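Local coordinates for protein STING-associated CdnE c-di-GMP synthase (Flavobacteriaceae, PDB 6WT8) that probably synthesises the cyclic dinucleotide c-di-GMP, as a CD-NTase of a bacterial CBASS defence system whose signal is sensed by an associated STING protein, at residues A[205-210]-A[214-219]; A[93-98]-A[237-242]; A[306-311]-A[316-321]. All coordinates share one frame; numbering follows the deposited sequence.

In the fold
Contact 1 (205-210 with 214-219) and contact 2 (93-98 with 237-242) adjoin each other: their centres are about 17 Å apart, and Arg216 and Ser215 of the first meet Leu237, Glu240 and Arg241 of the second on helix 235-248. Contact 3 (306-311 with 316-321) stands apart, its centre about 23 Å from that of contact 2. Along the chain, contact 2 brackets all of contact 1, and contact 3 follows. Contact 1 flanks the mixed sheet through strand 218-221, contact 2 joins a loop between two sheet strands to helix 235-248, and contact 3 belongs to the helical part. Together they run from the nucleotidyltransferase-like sheet out into the helices beside it.

Contact 1 (A[205-210]-A[214-219]); sequences SVDFMK and KSRKGI
Phe208 and Lys217 form the close-packed half of this contact. The aliphatic chain of Lys217 lies over one face of the phenyl ring in a CH-pi contact, off-centre toward the rim, with CD 3.7 Å from Phe208 CZ; the modelled approach of CG to the ring is tighter than carbons allow, so its exact height is doubtful. Phe208 has CG trans to its backbone N (chi1 172°), which swings the ring beneath the lysine. Nearer the backbone, Phe208 CB lies 4.0 Å from Arg216 CB. Lys214 CA lies farther out at the ring edge. An alanine in place of Phe208 would keep the CB contact but would probably leave the methylene groups of Lys217 without their aromatic platform and open a gap behind it.

The other half is looser and bridged by water. Ser205 is the N-cap of the helix, its OG accepting from Phe208 N at 3.0 Å in a nearly straight bond (168°). Two waters then span the gap to the carbonyl of Arg216, donating to it: one lies 2.7 Å from Ser205 OG, the other accepts from Ser205 N at 2.7 Å. Farther along this side, the extended Arg216 chain passes the helix, CD 3.8 Å from Asp207 O. Asp207 OD2 lies 4.5 Å from Arg216 NH1 and well out of the guanidinium plane, so the two can attract only as charges; Asp213 makes the salt bridge to Arg216 NE.

The arrangement is a helix and its return to the sheet. Met209 turns from the contact toward helix 134-146, Lys217 also makes a cation-pi contact with Tyr202 of strand 192-204, Gly218 pairs through its backbone with Tyr203 of that strand, and Arg216 rests on helix 235-248.

Contact 2 (A[93-98]-A[237-242]); sequences VMTNTH and LSIERI
Van der Waals packing, mostly apolar, makes the direct meeting of these segments, and Thr95 is at its middle. Its methyl group CG2 presses on the backbone of helix 235-248, 3.6 Å from Ile239 O and equally near Ile239 CA, and also meets the branch methyl of Ile242, with CG2 to CG2 at 3.9 Å. The methyl is thus received between two isoleucines one helical turn apart. Beside it, Ile239 extends CG1 and CD1 across the chain of Met94, a selenomethionine here; CD1 approaches Met94 CB to 3.7 Å. Bends at chi2 (-62°) and chi3 (-70°) then carry the selenium end of Met94 away from the helix, so that only the base of its side chain takes part.

Hydrogen bonding lies on the loop side. With chi1 at 50°, Thr95 sends its two branches different ways: CG2 to the helix and OG1 back into its own loop, where it is hydrogen-bonded to Thr97 OG1 at 2.7 Å. OG1 is also bonded to the carbonyl of Ser92. The backbone bond from Asn96 N to Val93 O (3.0 Å) tightens the same turn.

Charged groups come from a second helix, 253-266: Lys254, Arg258 and Lys261 bind the carbonyls of Thr95, Asn96 and Thr97 respectively. The loop follows strand 85-90, a position consistent with the glycine-serine motif of polymerase-beta-like nucleotidyltransferases. The chemistry implies a division of labour: polar bonds and basic side chains probably hold the loop in shape, while the threonine methyl and isoleucines fit it to the helix without any polar partner having to be matched.

Contact 3 (A[306-311]-A[316-321]); sequences YQELTN and KSYRDN
Glu308 and Tyr318 both set CG opposite the backbone N, and the glutamate then bends at chi2 (67°), bringing its carboxylate round to the end of the tyrosine side chain. The tyrosine first torsion of -179° points the ring from the short helix 316-320 back to helix 300-314. The side chains meet at roughly a right angle, with carboxylate and ring planes 72° apart.

Tyr318 OH donates to Glu308 OE2 over 2.6 Å, a short hydrogen bond that uses the syn lone pair of the acceptor. Glu308 OE2 lies in the plane of the ring at its edge, 3.3 Å from Tyr318 CE2. The second carboxylate oxygen, Glu308 OE1, stands 3.1 Å from Tyr318 OH. Asn311, one turn farther along the helix, contributes only a looser contact: its CB is 4.3 Å from Tyr318 CE2 and its carbonyl oxygen approaches the ring obliquely.

The short helix is braced separately. Lys316 NZ forms a salt bridge with Asp320 OD2 (2.6 Å), and Asn321 ND2 donates to Ser317 O at 2.8 Å, while Asn315 OD1 accepts from Tyr318 N just before the helix. Helix 278-287 lies against the pair, Asn287 touching both Glu308 and Tyr318.

The contact therefore links two consecutive helices around a tight turn through one short hydrogen bond with little apolar packing. Because Glu308 is buried, the phenol probably does much to compensate its carboxylate, and the donated proton would be expected to favour the ionised form.

Contact 1 (A[205-210]-A[214-219])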
loop_
_atom_site.group_PDB
_atom_site.type_symbol
_atom_site.label_atom_id
_atom_site.label_comp_id
_atom_site.label_asym_id
_atom_site.label_seq_id
_atom_site.Cartn_x
_atom_site.Cartn_y
_atom_site.Cartn_z
ATOM N N SER A 205 -7.781 -5.788 -17.293
ATOM C CA SER A 205 -8.265 -7.122 -16.941
ATOM C C SER A 205 -9.734 -7.281 -17.315
ATOM O O SER A 205 -10.416 -6.322 -17.637
ATOM C CB SER A 205 -8.111 -7.356 -15.443
ATOM O OG SER A 205 -8.988 -6.468 -14.755
ATOM N N VAL A 206 -10.208 -8.522 -17.313
ATOM C CA VAL A 206 -11.636 -8.767 -17.491
ATOM C C VAL A 206 -12.453 -8.045 -16.423
ATOM O O VAL A 206 -13.501 -7.453 -16.733
ATOM C CB VAL A 206 -11.922 -10.274 -17.486
ATOM C CG1 VAL A 206 -13.450 -10.485 -17.550
ATOM C CG2 VAL A 206 -11.191 -10.938 -18.679
ATOM N N ASP A 207 -11.994 -8.058 -15.164
ATOM C CA ASP A 207 -12.775 -7.370 -14.133
ATOM C C ASP A 207 -12.836 -5.860 -14.378
ATOM O O ASP A 207 -13.890 -5.224 -14.147
ATOM C CB ASP A 207 -12.207 -7.698 -12.749
ATOM C CG ASP A 207 -12.658 -9.067 -12.238
ATOM O OD1 ASP A 207 -13.675 -9.629 -12.729
ATOM O OD2 ASP A 207 -11.970 -9.576 -11.339
ATOM N N PHE A 208 -11.735 -5.263 -14.836
ATOM C CA PHE A 208 -11.803 -3.867 -15.253
ATOM C C PHE A 208 -12.788 -3.689 -16.418
ATOM O O PHE A 208 -13.606 -2.763 -16.418
ATOM C CB PHE A 208 -10.421 -3.323 -15.664
ATOM C CG PHE A 208 -10.529 -1.965 -16.268
ATOM C CD1 PHE A 208 -10.869 -0.875 -15.458
ATOM C CD2 PHE A 208 -10.358 -1.785 -17.616
ATOM C CE1 PHE A 208 -11.047 0.375 -16.011
ATOM C CE2 PHE A 208 -10.496 -0.546 -18.197
ATOM C CZ PHE A 208 -10.843 0.554 -17.399
HETATM N N MSE A 209 -12.697 -4.537 -17.435
HETATM C CA MSE A 209 -13.502 -4.316 -18.629
HETATM C C MSE A 209 -14.982 -4.560 -18.331
HETATM O O MSE A 209 -15.855 -3.996 -18.995
HETATM C CB MSE A 209 -12.973 -5.183 -19.777
HETATM C CG MSE A 209 -11.527 -4.695 -20.191
HETATM SE SE MSE A 209 -11.002 -5.578 -21.845
HETATM C CE MSE A 209 -10.353 -7.236 -21.151
ATOM N N LYS A 210 -15.283 -5.335 -17.273
ATOM C CA LYS A 210 -16.694 -5.518 -16.862
ATOM C C LYS A 210 -17.287 -4.306 -16.142
ATOM O O LYS A 210 -18.516 -4.174 -16.095
ATOM C CB LYS A 210 -16.841 -6.721 -15.909
ATOM C CG LYS A 210 -16.704 -8.085 -16.541
ATOM C CD LYS A 210 -16.743 -9.215 -15.476
ATOM C CE LYS A 210 -16.870 -10.571 -16.198
ATOM N NZ LYS A 210 -16.775 -11.801 -15.334
ATOM N N LYS A 214 -12.040 2.661 -12.353
ATOM C CA LYS A 214 -10.685 3.129 -12.633
ATOM C C LYS A 214 -9.633 2.443 -11.756
ATOM O O LYS A 214 -8.511 2.201 -12.192
ATOM C CB LYS A 214 -10.668 4.643 -12.433
ATOM C CG LYS A 214 -9.357 5.287 -12.737
ATOM C CD LYS A 214 -9.380 6.812 -12.492
ATOM C CE LYS A 214 -7.948 7.377 -12.583
ATOM N NZ LYS A 214 -7.828 8.779 -12.092
ATOM N N SER A 215 -10.000 2.084 -10.538
ATOM C CA SER A 215 -9.025 1.525 -9.622
ATOM C C SER A 215 -8.608 0.118 -10.017
ATOM O O SER A 215 -7.598 -0.386 -9.500
ATOM C CB SER A 215 -9.584 1.518 -8.195
ATOM O OG SER A 215 -10.748 0.693 -8.096
ATOM N N ARG A 216 -9.403 -0.544 -10.862
ATOM C CA ARG A 216 -9.052 -1.897 -11.300
ATOM C C ARG A 216 -8.100 -1.902 -12.486
ATOM O O ARG A 216 -7.665 -2.970 -12.893
ATOM C CB ARG A 216 -10.300 -2.659 -11.682
ATOM C CG ARG A 216 -11.251 -2.904 -10.507
ATOM C CD ARG A 216 -12.490 -3.614 -11.052
ATOM N NE ARG A 216 -13.624 -3.698 -10.114
ATOM C CZ ARG A 216 -13.819 -4.723 -9.295
ATOM N NH1 ARG A 216 -12.954 -5.744 -9.258
ATOM N NH2 ARG A 216 -14.919 -4.740 -8.531
ATOM N N LYS A 217 -7.749 -0.745 -13.023
ATOM C CA LYS A 217 -6.793 -0.718 -14.126
ATOM C C LYS A 217 -5.407 -1.104 -13.638
ATOM O O LYS A 217 -4.959 -0.637 -12.580
ATOM C CB LYS A 217 -6.746 0.672 -14.754
ATOM C CG LYS A 217 -8.009 1.090 -15.423
ATOM C CD LYS A 217 -7.869 2.417 -16.174
ATOM C CE LYS A 217 -6.932 2.238 -17.321
ATOM N NZ LYS A 217 -7.476 2.179 -18.707
ATOM N N GLY A 218 -4.723 -1.974 -14.397
ATOM C CA GLY A 218 -3.395 -2.423 -14.047
ATOM C C GLY A 218 -2.331 -1.635 -14.787
ATOM O O GLY A 218 -2.627 -0.906 -15.751
ATOM N N ILE A 219 -1.104 -1.750 -14.280
ATOM C CA ILE A 219 0.023 -1.202 -15.032
ATOM C C ILE A 219 1.064 -2.276 -15.260
ATOM O O ILE A 219 1.246 -3.212 -14.477
ATOM C CB ILE A 219 0.658 0.020 -14.340
ATOM C CG1 ILE A 219 1.178 -0.317 -12.917
ATOM C CG2 ILE A 219 -0.359 1.199 -14.303
ATOM C CD1 ILE A 219 1.918 0.853 -12.275
HETATM O O HOH W 1 -8.389 -5.605 -12.285
HETATM O O HOH W 2 -7.181 -3.900 -15.432
#

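Contact 2 (A[93-98]-A[237-242])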
loop_
_atom_site.group_PDB
_atom_site.type_symbol
_atom_site.label_atom_id
_atom_site.label_comp_id
_atom_site.label_asym_id
_atom_site.label_seq_id
_atom_site.Cartn_x
_atom_site.Cartn_y
_atom_site.Cartn_z
ATOM N N VAL A 93 2.190 5.647 0.883
ATOM C CA VAL A 93 1.875 7.013 1.263
ATOM C C VAL A 93 0.482 7.382 0.762
ATOM O O VAL A 93 -0.229 8.153 1.407
ATOM C CB VAL A 93 2.983 7.965 0.759
ATOM C CG1 VAL A 93 2.559 9.416 1.012
ATOM C CG2 VAL A 93 4.332 7.680 1.487
HETATM N N MSE A 94 0.025 6.741 -0.327
HETATM C CA MSE A 94 -1.305 7.060 -0.835
HETATM C C MSE A 94 -2.483 6.525 -0.014
HETATM O O MSE A 94 -3.620 6.939 -0.229
HETATM C CB MSE A 94 -1.474 6.545 -2.277
HETATM C CG MSE A 94 -0.661 7.370 -3.273
HETATM SE SE MSE A 94 -1.181 9.255 -3.362
HETATM C CE MSE A 94 -2.867 9.053 -4.195
ATOM N N THR A 95 -2.208 5.615 0.914
ATOM C CA THR A 95 -3.193 5.237 1.944
ATOM C C THR A 95 -2.801 5.733 3.313
ATOM O O THR A 95 -3.440 5.355 4.313
ATOM C CB THR A 95 -3.354 3.713 1.974
ATOM O OG1 THR A 95 -2.079 3.091 2.057
ATOM C CG2 THR A 95 -4.044 3.172 0.681
ATOM N N ASN A 96 -1.724 6.522 3.405
ATOM C CA ASN A 96 -1.165 6.960 4.679
ATOM C C ASN A 96 -0.885 5.785 5.595
ATOM O O ASN A 96 -1.039 5.914 6.836
ATOM C CB ASN A 96 -2.094 7.968 5.394
ATOM C CG ASN A 96 -1.391 8.652 6.555
ATOM O OD1 ASN A 96 -0.162 8.894 6.472
ATOM N ND2 ASN A 96 -2.141 8.928 7.679
ATOM N N THR A 97 -0.437 4.644 5.021
ATOM C CA THR A 97 -0.083 3.510 5.867
ATOM C C THR A 97 1.418 3.326 5.954
ATOM O O THR A 97 1.884 2.306 6.465
ATOM C CB THR A 97 -0.764 2.228 5.394
ATOM O OG1 THR A 97 -0.484 2.039 3.998
ATOM C CG2 THR A 97 -2.284 2.359 5.653
ATOM N N HIS A 98 2.188 4.299 5.475
ATOM C CA HIS A 98 3.619 4.253 5.709
ATOM C C HIS A 98 3.928 4.564 7.176
ATOM O O HIS A 98 3.143 5.178 7.892
ATOM C CB HIS A 98 4.355 5.246 4.791
ATOM C CG HIS A 98 3.903 6.674 4.941
ATOM N ND1 HIS A 98 2.595 7.046 4.805
ATOM C CD2 HIS A 98 4.608 7.822 5.136
ATOM C CE1 HIS A 98 2.486 8.356 4.962
ATOM N NE2 HIS A 98 3.697 8.852 5.119
ATOM N N LEU A 237 -5.705 -0.531 -7.108
ATOM C CA LEU A 237 -6.739 -1.360 -6.512
ATOM C C LEU A 237 -6.473 -1.560 -5.027
ATOM O O LEU A 237 -7.406 -1.505 -4.210
ATOM C CB LEU A 237 -6.774 -2.704 -7.256
ATOM C CG LEU A 237 -7.951 -3.603 -6.941
ATOM C CD1 LEU A 237 -9.298 -2.863 -7.134
ATOM C CD2 LEU A 237 -7.890 -4.855 -7.787
ATOM N N SER A 238 -5.208 -1.795 -4.665
ATOM C CA SER A 238 -4.852 -1.835 -3.250
ATOM C C SER A 238 -5.170 -0.530 -2.564
ATOM O O SER A 238 -5.744 -0.523 -1.447
ATOM C CB SER A 238 -3.370 -2.166 -3.098
ATOM O OG SER A 238 -3.192 -3.503 -3.470
ATOM N N ILE A 239 -4.824 0.589 -3.187
ATOM C CA ILE A 239 -5.086 1.894 -2.574
ATOM C C ILE A 239 -6.576 2.064 -2.345
ATOM O O ILE A 239 -7.023 2.421 -1.247
ATOM C CB ILE A 239 -4.517 3.038 -3.436
ATOM C CG1 ILE A 239 -3.001 3.023 -3.354
ATOM C CG2 ILE A 239 -5.126 4.371 -3.047
ATOM C CD1 ILE A 239 -2.344 3.787 -4.506
ATOM N N GLU A 240 -7.391 1.858 -3.396
ATOM C CA GLU A 240 -8.814 2.072 -3.257
ATOM C C GLU A 240 -9.399 1.157 -2.204
ATOM O O GLU A 240 -10.214 1.595 -1.383
ATOM C CB GLU A 240 -9.490 1.879 -4.612
ATOM C CG GLU A 240 -11.008 2.162 -4.593
ATOM C CD GLU A 240 -11.355 3.647 -4.469
ATOM O OE1 GLU A 240 -12.561 3.946 -4.309
ATOM O OE2 GLU A 240 -10.446 4.500 -4.526
ATOM N N ARG A 241 -9.018 -0.125 -2.212
ATOM C CA ARG A 241 -9.679 -1.061 -1.305
ATOM C C ARG A 241 -9.298 -0.793 0.155
ATOM O O ARG A 241 -10.161 -0.909 1.036
ATOM C CB ARG A 241 -9.350 -2.500 -1.714
ATOM C CG ARG A 241 -10.166 -2.965 -2.928
ATOM C CD ARG A 241 -9.728 -4.399 -3.301
ATOM N NE ARG A 241 -10.646 -4.811 -4.389
ATOM C CZ ARG A 241 -10.543 -5.966 -5.050
ATOM N NH1 ARG A 241 -9.569 -6.850 -4.790
ATOM N NH2 ARG A 241 -11.452 -6.236 -6.003
ATOM N N ILE A 242 -8.010 -0.475 0.423
ATOM C CA ILE A 242 -7.623 -0.126 1.794
ATOM C C ILE A 242 -8.347 1.141 2.246
ATOM O O ILE A 242 -8.861 1.214 3.381
ATOM C CB ILE A 242 -6.098 -0.011 1.894
ATOM C CG1 ILE A 242 -5.532 -1.436 1.789
ATOM C CG2 ILE A 242 -5.694 0.653 3.207
ATOM C CD1 ILE A 242 -3.990 -1.385 1.484
#

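Contact 3 (A[306-311]-A[316-321])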
loop_
_atom_site.group_PDB
_atom_site.type_symbol
_atom_site.label_atom_id
_atom_site.label_comp_id
_atom_site.label_asym_id
_atom_site.label_seq_id
_atom_site.Cartn_x
_atom_site.Cartn_y
_atom_site.Cartn_z
ATOM N N TYR A 306 -3.692 -10.279 17.652
ATOM C CA TYR A 306 -3.098 -11.496 18.191
ATOM C C TYR A 306 -3.936 -12.707 17.843
ATOM O O TYR A 306 -3.390 -13.739 17.428
ATOM C CB TYR A 306 -2.920 -11.382 19.700
ATOM C CG TYR A 306 -2.398 -12.641 20.321
ATOM C CD1 TYR A 306 -1.085 -12.991 20.226
ATOM C CD2 TYR A 306 -3.221 -13.451 21.092
ATOM C CE1 TYR A 306 -0.577 -14.137 20.773
ATOM C CE2 TYR A 306 -2.716 -14.628 21.646
ATOM C CZ TYR A 306 -1.385 -14.949 21.484
ATOM O OH TYR A 306 -0.859 -16.079 22.049
ATOM N N GLN A 307 -5.261 -12.598 17.993
ATOM C CA GLN A 307 -6.127 -13.709 17.631
ATOM C C GLN A 307 -5.993 -14.048 16.142
ATOM O O GLN A 307 -5.928 -15.212 15.770
ATOM C CB GLN A 307 -7.576 -13.386 18.006
ATOM C CG GLN A 307 -7.832 -13.254 19.477
ATOM C CD GLN A 307 -9.237 -12.618 19.712
ATOM O OE1 GLN A 307 -10.232 -13.092 19.167
ATOM N NE2 GLN A 307 -9.293 -11.518 20.460
ATOM N N GLU A 308 -5.940 -13.050 15.278
ATOM C CA GLU A 308 -5.839 -13.349 13.862
ATOM C C GLU A 308 -4.523 -14.038 13.529
ATOM O O GLU A 308 -4.503 -15.027 12.768
ATOM C CB GLU A 308 -5.961 -12.055 13.071
ATOM C CG GLU A 308 -5.783 -12.242 11.573
ATOM C CD GLU A 308 -6.911 -13.067 10.931
ATOM O OE1 GLU A 308 -7.957 -13.278 11.563
ATOM O OE2 GLU A 308 -6.718 -13.468 9.766
ATOM N N LEU A 309 -3.392 -13.526 14.050
ATOM C CA LEU A 309 -2.126 -14.216 13.756
ATOM C C LEU A 309 -2.111 -15.621 14.319
ATOM O O LEU A 309 -1.632 -16.535 13.639
ATOM C CB LEU A 309 -0.944 -13.429 14.297
ATOM C CG LEU A 309 -0.806 -12.006 13.737
ATOM C CD1 LEU A 309 0.524 -11.429 14.183
ATOM C CD2 LEU A 309 -0.875 -11.931 12.257
ATOM N N THR A 310 -2.662 -15.824 15.530
ATOM C CA THR A 310 -2.766 -17.167 16.098
ATOM C C THR A 310 -3.565 -18.100 15.199
ATOM O O THR A 310 -3.173 -19.268 14.993
ATOM C CB THR A 310 -3.400 -17.029 17.496
ATOM O OG1 THR A 310 -2.439 -16.323 18.274
ATOM C CG2 THR A 310 -3.690 -18.406 18.073
ATOM N N ASN A 311 -4.665 -17.607 14.625
ATOM C CA ASN A 311 -5.488 -18.418 13.724
ATOM C C ASN A 311 -4.744 -18.729 12.443
ATOM O O ASN A 311 -4.841 -19.847 11.913
ATOM C CB ASN A 311 -6.779 -17.671 13.357
ATOM C CG ASN A 311 -7.760 -17.549 14.539
ATOM O OD1 ASN A 311 -7.629 -18.238 15.549
ATOM N ND2 ASN A 311 -8.744 -16.665 14.399
ATOM N N LYS A 316 -4.615 -24.336 8.861
ATOM C CA LYS A 316 -4.051 -24.374 7.509
ATOM C C LYS A 316 -5.078 -23.948 6.468
ATOM O O LYS A 316 -4.762 -23.130 5.609
ATOM C CB LYS A 316 -3.521 -25.800 7.178
ATOM C CG LYS A 316 -2.887 -25.873 5.772
ATOM C CD LYS A 316 -2.466 -27.322 5.516
ATOM C CE LYS A 316 -1.617 -27.528 4.268
ATOM N NZ LYS A 316 -1.750 -26.485 3.253
ATOM N N SER A 317 -6.309 -24.495 6.498
ATOM C CA SER A 317 -7.259 -24.124 5.435
ATOM C C SER A 317 -7.587 -22.639 5.480
ATOM O O SER A 317 -7.736 -21.993 4.428
ATOM C CB SER A 317 -8.546 -24.971 5.511
ATOM O OG SER A 317 -9.253 -24.728 6.709
ATOM N N TYR A 318 -7.664 -22.064 6.682
ATOM C CA TYR A 318 -7.869 -20.626 6.806
ATOM C C TYR A 318 -6.707 -19.856 6.186
ATOM O O TYR A 318 -6.907 -18.935 5.372
ATOM C CB TYR A 318 -8.017 -20.261 8.281
ATOM C CG TYR A 318 -8.251 -18.801 8.497
ATOM C CD1 TYR A 318 -9.431 -18.211 8.079
ATOM C CD2 TYR A 318 -7.292 -17.998 9.071
ATOM C CE1 TYR A 318 -9.644 -16.848 8.251
ATOM C CE2 TYR A 318 -7.499 -16.653 9.251
ATOM C CZ TYR A 318 -8.670 -16.093 8.843
ATOM O OH TYR A 318 -8.856 -14.752 9.032
ATOM N N ARG A 319 -5.465 -20.191 6.567
ATOM C CA ARG A 319 -4.392 -19.351 6.042
ATOM C C ARG A 319 -4.234 -19.541 4.546
ATOM O O ARG A 319 -3.922 -18.577 3.829
ATOM C CB ARG A 319 -3.093 -19.632 6.793
ATOM C CG ARG A 319 -2.087 -20.462 6.132
ATOM C CD ARG A 319 -0.829 -20.639 7.010
ATOM N NE ARG A 319 -0.485 -22.044 6.932
ATOM C CZ ARG A 319 -0.575 -22.944 7.910
ATOM N NH1 ARG A 319 -0.977 -22.640 9.137
ATOM N NH2 ARG A 319 -0.268 -24.198 7.635
ATOM N N ASP A 320 -4.531 -20.735 4.047
ATOM C CA ASP A 320 -4.310 -21.007 2.638
ATOM C C ASP A 320 -5.259 -20.236 1.738
ATOM O O ASP A 320 -5.005 -20.148 0.523
ATOM C CB ASP A 320 -4.464 -22.501 2.379
ATOM C CG ASP A 320 -3.234 -23.274 2.758
ATOM O OD1 ASP A 320 -2.189 -22.651 3.069
ATOM O OD2 ASP A 320 -3.325 -24.520 2.778
ATOM N N ASN A 321 -6.334 -19.669 2.274
ATOM C CA ASN A 321 -7.308 -18.994 1.431
ATOM C C ASN A 321 -7.311 -17.476 1.599
ATOM O O ASN A 321 -8.170 -16.799 1.034
ATOM C CB ASN A 321 -8.692 -19.604 1.710
ATOM C CG ASN A 321 -8.837 -20.966 1.033
ATOM O OD1 ASN A 321 -9.056 -21.039 -0.177
ATOM N ND2 ASN A 321 -8.604 -22.039 1.785
#